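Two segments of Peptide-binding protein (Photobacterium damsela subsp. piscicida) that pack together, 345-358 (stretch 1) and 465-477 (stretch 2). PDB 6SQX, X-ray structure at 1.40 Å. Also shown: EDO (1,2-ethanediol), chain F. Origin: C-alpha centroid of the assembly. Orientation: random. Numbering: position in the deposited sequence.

Stretch 1 345-358: YQANYAGQIYSMYD
Stretch 2, residues 465-477: AVGFNTTLLTETP

How do the two backbones run against each other? Stretch 1 enters as the last part of a helix, with Tyr-349 N bonded to Tyr-345 O at 2.8 Å and Ala-350 N to Gln-346 O at 3.0 Å. The extended Gly-351 (phi/psi -177/-175) then leads into a short strand that reaches Ser-355. Strand 467-472 of stretch 2 lies antiparallel to it, the N-to-C directions making 153° and the axes approaching to 4.7 Å. Tyr-354 CA and Thr-470 CA lie 5.3 Å apart, as a hydrogen-bonded pair; Ser-355 CA and Asn-469 CA come to 4.4 Å, as a non-hydrogen-bonded pair. Beyond the strand, Met-356 (-107/25) and Tyr-357 (-52/-39) turn out of the extended conformation.

What holds this register? Tyr-354 N donates to Thr-470 O at 2.9 Å and Thr-470 N returns a bond to Tyr-354 O at 3.0 Å, closing the ring expected of such a pair. Two residues on, Met-356 N donates to Phe-468 O at 2.8 Å. Toward the other end direct bonding gives way to water: one molecule accepts from Gln-352 N (2.8 Å) and donates to Leu-472 O (3.2 Å), while another donates to Gln-352 O (2.4 Å) and accepts from Leu-472 N (2.8 Å). Next to them Gly-351 CA makes a CA-H...O contact with Leu-472 O at 3.4 Å. Glycine suits this approach, because an ideal CB on Gly-351 would stand 1.9 Å from Leu-472 O, a clash.

How does the helix meet the second strand? Thr-471, chi1 m, donates from OG1 to Ala-347 O at 2.7 Å, tying its side chain to the helix backbone, while its CG2 lies 3.5 Å from Gly-351 N. Farther along, Ala-350 CB packs against Leu-473 CD2 at 3.6 Å; Leu-473 is m,t, and the end of its side chain comes nearer although its CA-to-CB bond points away. An ethanediol, probably from the crystallisation liquor, also joins the stretches: its O2 donates to Ala-350 O at 2.7 Å and its O1 shares a 3.1 Å hydrogen bond with Thr-476 OG1.

Which side chains pack along the strands? Ile-353 (t,t) brings CD1 to 3.6 Å from Asn-469 CG, on the same face as Ser-355. A water donates to Asn-469 OD1 at 2.7 Å and accepts from Ser-355 OG at 2.8 Å, bridging these two side chains. On the other face Thr-470, chi1 p, places OG1 3.6 Å from Tyr-354 CD2, at the edge of the ring. Met-356 (m,t,m) sets CE 3.4 Å from Thr-470 CG2 and 3.6 Å from Phe-468 CD1, meeting the phenyl ring at its edge. Tyr-357, chi1 t, has CE1 3.8 Å from Val-466 CG1, and Ser-355 OG accepts from Tyr-357 N at 3.2 Å.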

# COMPACT_ATOMS: atom_id res chain seq x y z
N TYR A 345 -6.68 4.59 7.81
CA TYR A 345 -7.76 4.96 6.90
C TYR A 345 -8.46 3.73 6.33
O TYR A 345 -9.68 3.78 6.09
CB TYR A 345 -7.24 5.90 5.81
CG TYR A 345 -6.87 7.25 6.38
CD1 TYR A 345 -7.86 8.22 6.59
CD2 TYR A 345 -5.56 7.55 6.76
CE1 TYR A 345 -7.53 9.45 7.14
CE2 TYR A 345 -5.22 8.78 7.30
CZ TYR A 345 -6.21 9.72 7.50
OH TYR A 345 -5.90 10.93 8.04
N GLN A 346 -7.73 2.62 6.13
CA GLN A 346 -8.40 1.38 5.73
C GLN A 346 -9.36 0.93 6.81
O GLN A 346 -10.55 0.65 6.54
CB GLN A 346 -7.36 0.28 5.43
CG GLN A 346 -6.52 0.60 4.20
CD GLN A 346 -5.48 -0.45 3.90
OE1 GLN A 346 -5.19 -1.30 4.74
NE2 GLN A 346 -4.89 -0.37 2.72
N ALA A 347 -8.87 0.89 8.06
CA ALA A 347 -9.69 0.37 9.16
C ALA A 347 -10.94 1.21 9.37
O ALA A 347 -12.01 0.68 9.68
CB ALA A 347 -8.89 0.35 10.45
N ASN A 348 -10.84 2.53 9.20
CA ASN A 348 -11.94 3.43 9.50
C ASN A 348 -12.81 3.78 8.31
O ASN A 348 -13.98 4.14 8.50
CB ASN A 348 -11.39 4.68 10.19
CG ASN A 348 -11.02 4.41 11.62
OD1 ASN A 348 -11.88 4.52 12.51
ND2 ASN A 348 -9.76 4.06 11.87
N TYR A 349 -12.30 3.71 7.08
CA TYR A 349 -13.04 4.22 5.93
C TYR A 349 -13.29 3.20 4.84
O TYR A 349 -14.00 3.53 3.87
CB TYR A 349 -12.35 5.46 5.32
CG TYR A 349 -12.29 6.60 6.34
CD1 TYR A 349 -13.40 7.40 6.60
CD2 TYR A 349 -11.11 6.86 7.04
CE1 TYR A 349 -13.34 8.39 7.55
CE2 TYR A 349 -11.06 7.83 8.01
CZ TYR A 349 -12.17 8.62 8.24
OH TYR A 349 -12.11 9.61 9.19
N ALA A 350 -12.74 2.00 4.94
CA ALA A 350 -13.13 0.98 3.98
C ALA A 350 -14.43 0.28 4.37
O ALA A 350 -14.97 -0.50 3.56
CB ALA A 350 -12.00 -0.05 3.81
N GLY A 351 -14.91 0.51 5.57
CA GLY A 351 -16.14 -0.08 6.05
C GLY A 351 -16.42 0.47 7.43
O GLY A 351 -15.70 1.35 7.89
N GLN A 352 -17.46 -0.05 8.07
CA GLN A 352 -17.80 0.33 9.44
C GLN A 352 -16.86 -0.41 10.40
O GLN A 352 -16.93 -1.63 10.53
CB GLN A 352 -19.25 -0.07 9.72
CG GLN A 352 -19.62 -0.03 11.16
CD GLN A 352 -19.58 1.37 11.70
OE1 GLN A 352 -20.35 2.23 11.26
NE2 GLN A 352 -18.70 1.61 12.68
N ILE A 353 -16.00 0.34 11.09
CA ILE A 353 -15.05 -0.28 12.02
C ILE A 353 -15.80 -0.84 13.22
O ILE A 353 -16.77 -0.25 13.71
CB ILE A 353 -13.96 0.72 12.44
CG1 ILE A 353 -12.79 -0.02 13.09
CG2 ILE A 353 -14.51 1.80 13.39
CD1 ILE A 353 -11.56 0.86 13.26
N TYR A 354 -15.35 -1.99 13.70
CA TYR A 354 -15.83 -2.59 14.94
C TYR A 354 -14.63 -2.71 15.86
O TYR A 354 -13.74 -3.54 15.64
CB TYR A 354 -16.44 -3.97 14.66
CG TYR A 354 -16.89 -4.67 15.90
CD1 TYR A 354 -17.89 -4.13 16.71
CD2 TYR A 354 -16.32 -5.88 16.29
CE1 TYR A 354 -18.30 -4.77 17.85
CE2 TYR A 354 -16.73 -6.53 17.44
CZ TYR A 354 -17.71 -5.97 18.22
OH TYR A 354 -18.14 -6.61 19.36
N SER A 355 -14.60 -1.88 16.91
CA SER A 355 -13.49 -1.86 17.85
C SER A 355 -13.72 -2.86 18.98
O SER A 355 -14.78 -2.88 19.62
CB SER A 355 -13.31 -0.46 18.44
OG SER A 355 -12.50 -0.52 19.62
N MET A 356 -12.71 -3.68 19.24
CA MET A 356 -12.72 -4.65 20.33
C MET A 356 -11.80 -4.20 21.47
O MET A 356 -11.31 -5.03 22.24
CB MET A 356 -12.33 -6.03 19.80
CG MET A 356 -13.46 -6.69 19.04
SD MET A 356 -12.96 -8.12 18.06
CE MET A 356 -12.52 -7.27 16.55
N TYR A 357 -11.59 -2.89 21.57
CA TYR A 357 -10.84 -2.28 22.67
C TYR A 357 -11.34 -2.73 24.04
O TYR A 357 -10.55 -2.92 24.97
CB TYR A 357 -10.98 -0.76 22.56
CG TYR A 357 -10.47 0.03 23.75
CD1 TYR A 357 -9.12 0.28 23.92
CD2 TYR A 357 -11.35 0.57 24.68
CE1 TYR A 357 -8.64 1.01 24.99
CE2 TYR A 357 -10.88 1.29 25.76
CZ TYR A 357 -9.52 1.52 25.90
OH TYR A 357 -9.06 2.25 26.98
N ASP A 358 -12.65 -2.87 24.21
CA ASP A 358 -13.15 -3.22 25.53
C ASP A 358 -13.30 -4.72 25.72
O ASP A 358 -13.99 -5.14 26.65
CB ASP A 358 -14.46 -2.48 25.83
CG ASP A 358 -15.52 -2.73 24.80
OD1 ASP A 358 -15.23 -3.38 23.76
OD2 ASP A 358 -16.67 -2.28 25.02
N ALA A 465 -3.24 -6.59 21.80
CA ALA A 465 -3.06 -5.20 21.40
C ALA A 465 -4.14 -4.32 22.03
O ALA A 465 -5.29 -4.73 22.15
CB ALA A 465 -3.09 -5.10 19.87
N VAL A 466 -3.76 -3.11 22.44
CA VAL A 466 -4.74 -2.22 23.06
C VAL A 466 -5.85 -1.90 22.07
O VAL A 466 -7.04 -1.95 22.40
CB VAL A 466 -4.05 -0.95 23.59
CG1 VAL A 466 -5.09 0.03 24.08
CG2 VAL A 466 -3.06 -1.31 24.73
N GLY A 467 -5.46 -1.56 20.84
CA GLY A 467 -6.39 -1.38 19.73
C GLY A 467 -6.48 -2.65 18.91
O GLY A 467 -5.46 -3.25 18.53
N PHE A 468 -7.71 -3.06 18.62
CA PHE A 468 -7.93 -4.31 17.89
C PHE A 468 -9.30 -4.19 17.25
O PHE A 468 -10.29 -3.97 17.96
CB PHE A 468 -7.89 -5.46 18.91
CG PHE A 468 -7.93 -6.85 18.30
CD1 PHE A 468 -9.10 -7.37 17.74
CD2 PHE A 468 -6.81 -7.64 18.31
CE1 PHE A 468 -9.13 -8.65 17.19
CE2 PHE A 468 -6.82 -8.92 17.76
CZ PHE A 468 -7.97 -9.43 17.19
N ASN A 469 -9.38 -4.27 15.93
CA ASN A 469 -10.60 -3.91 15.22
C ASN A 469 -10.81 -4.85 14.05
O ASN A 469 -9.86 -5.40 13.51
CB ASN A 469 -10.55 -2.50 14.59
CG ASN A 469 -9.91 -1.48 15.50
OD1 ASN A 469 -10.52 -1.06 16.49
ND2 ASN A 469 -8.68 -1.08 15.20
N THR A 470 -12.06 -5.02 13.65
CA THR A 470 -12.39 -5.65 12.39
C THR A 470 -13.20 -4.68 11.54
O THR A 470 -14.01 -3.91 12.07
CB THR A 470 -13.19 -6.96 12.56
OG1 THR A 470 -14.37 -6.71 13.33
CG2 THR A 470 -12.34 -8.04 13.24
N THR A 471 -12.98 -4.72 10.23
CA THR A 471 -13.70 -3.86 9.29
C THR A 471 -14.15 -4.71 8.11
O THR A 471 -13.30 -5.19 7.34
CB THR A 471 -12.79 -2.71 8.82
OG1 THR A 471 -12.23 -2.02 9.96
CG2 THR A 471 -13.56 -1.73 7.91
N LEU A 472 -15.45 -4.87 7.92
CA LEU A 472 -15.94 -5.56 6.73
C LEU A 472 -15.78 -4.67 5.51
O LEU A 472 -16.07 -3.47 5.57
CB LEU A 472 -17.44 -5.82 6.89
CG LEU A 472 -17.87 -6.89 7.87
CD1 LEU A 472 -19.42 -6.99 7.86
CD2 LEU A 472 -17.23 -8.19 7.47
N LEU A 473 -15.42 -5.25 4.37
CA LEU A 473 -15.33 -4.51 3.13
C LEU A 473 -16.61 -4.55 2.32
O LEU A 473 -16.80 -3.71 1.43
CB LEU A 473 -14.21 -5.07 2.25
CG LEU A 473 -12.82 -5.03 2.89
CD1 LEU A 473 -11.84 -5.61 1.89
CD2 LEU A 473 -12.43 -3.58 3.24
N THR A 474 -17.51 -5.47 2.62
CA THR A 474 -18.67 -5.75 1.77
C THR A 474 -19.64 -4.59 1.67
O THR A 474 -20.57 -4.65 0.85
CB THR A 474 -19.35 -7.03 2.27
OG1 THR A 474 -19.50 -6.96 3.69
CG2 THR A 474 -18.49 -8.25 1.90
N GLU A 475 -19.45 -3.54 2.46
CA GLU A 475 -20.27 -2.33 2.39
C GLU A 475 -19.47 -1.24 1.69
O GLU A 475 -18.46 -0.75 2.23
CB GLU A 475 -20.71 -1.90 3.78
CG GLU A 475 -21.48 -2.98 4.55
CD GLU A 475 -22.64 -3.56 3.75
OE1 GLU A 475 -22.78 -4.80 3.71
OE2 GLU A 475 -23.41 -2.77 3.15
N THR A 476 -19.90 -0.86 0.49
CA THR A 476 -19.22 0.21 -0.23
C THR A 476 -19.70 1.56 0.31
O THR A 476 -20.91 1.74 0.52
CB THR A 476 -19.51 0.11 -1.73
OG1 THR A 476 -18.81 -1.01 -2.28
CG2 THR A 476 -19.07 1.37 -2.46
N PRO A 477 -18.79 2.52 0.56
CA PRO A 477 -19.16 3.86 1.05
C PRO A 477 -20.11 4.62 0.11
O PRO A 477 -20.07 4.40 -1.11
CB PRO A 477 -17.81 4.58 1.15
CG PRO A 477 -16.80 3.47 1.32
CD PRO A 477 -17.33 2.34 0.49
C1 EDO F . -15.51 -1.69 -0.75
O1 EDO F . -15.73 -0.75 -1.80
C2 EDO F . -14.29 -1.30 0.06
O2 EDO F . -14.58 -0.17 0.90
O HOH W 1 -18.79 -2.16 6.71
O HOH W 2 -17.29 -3.90 9.81
O HOH W 3 -9.76 -0.54 19.05
O HOH W 4 -7.79 -2.86 24.85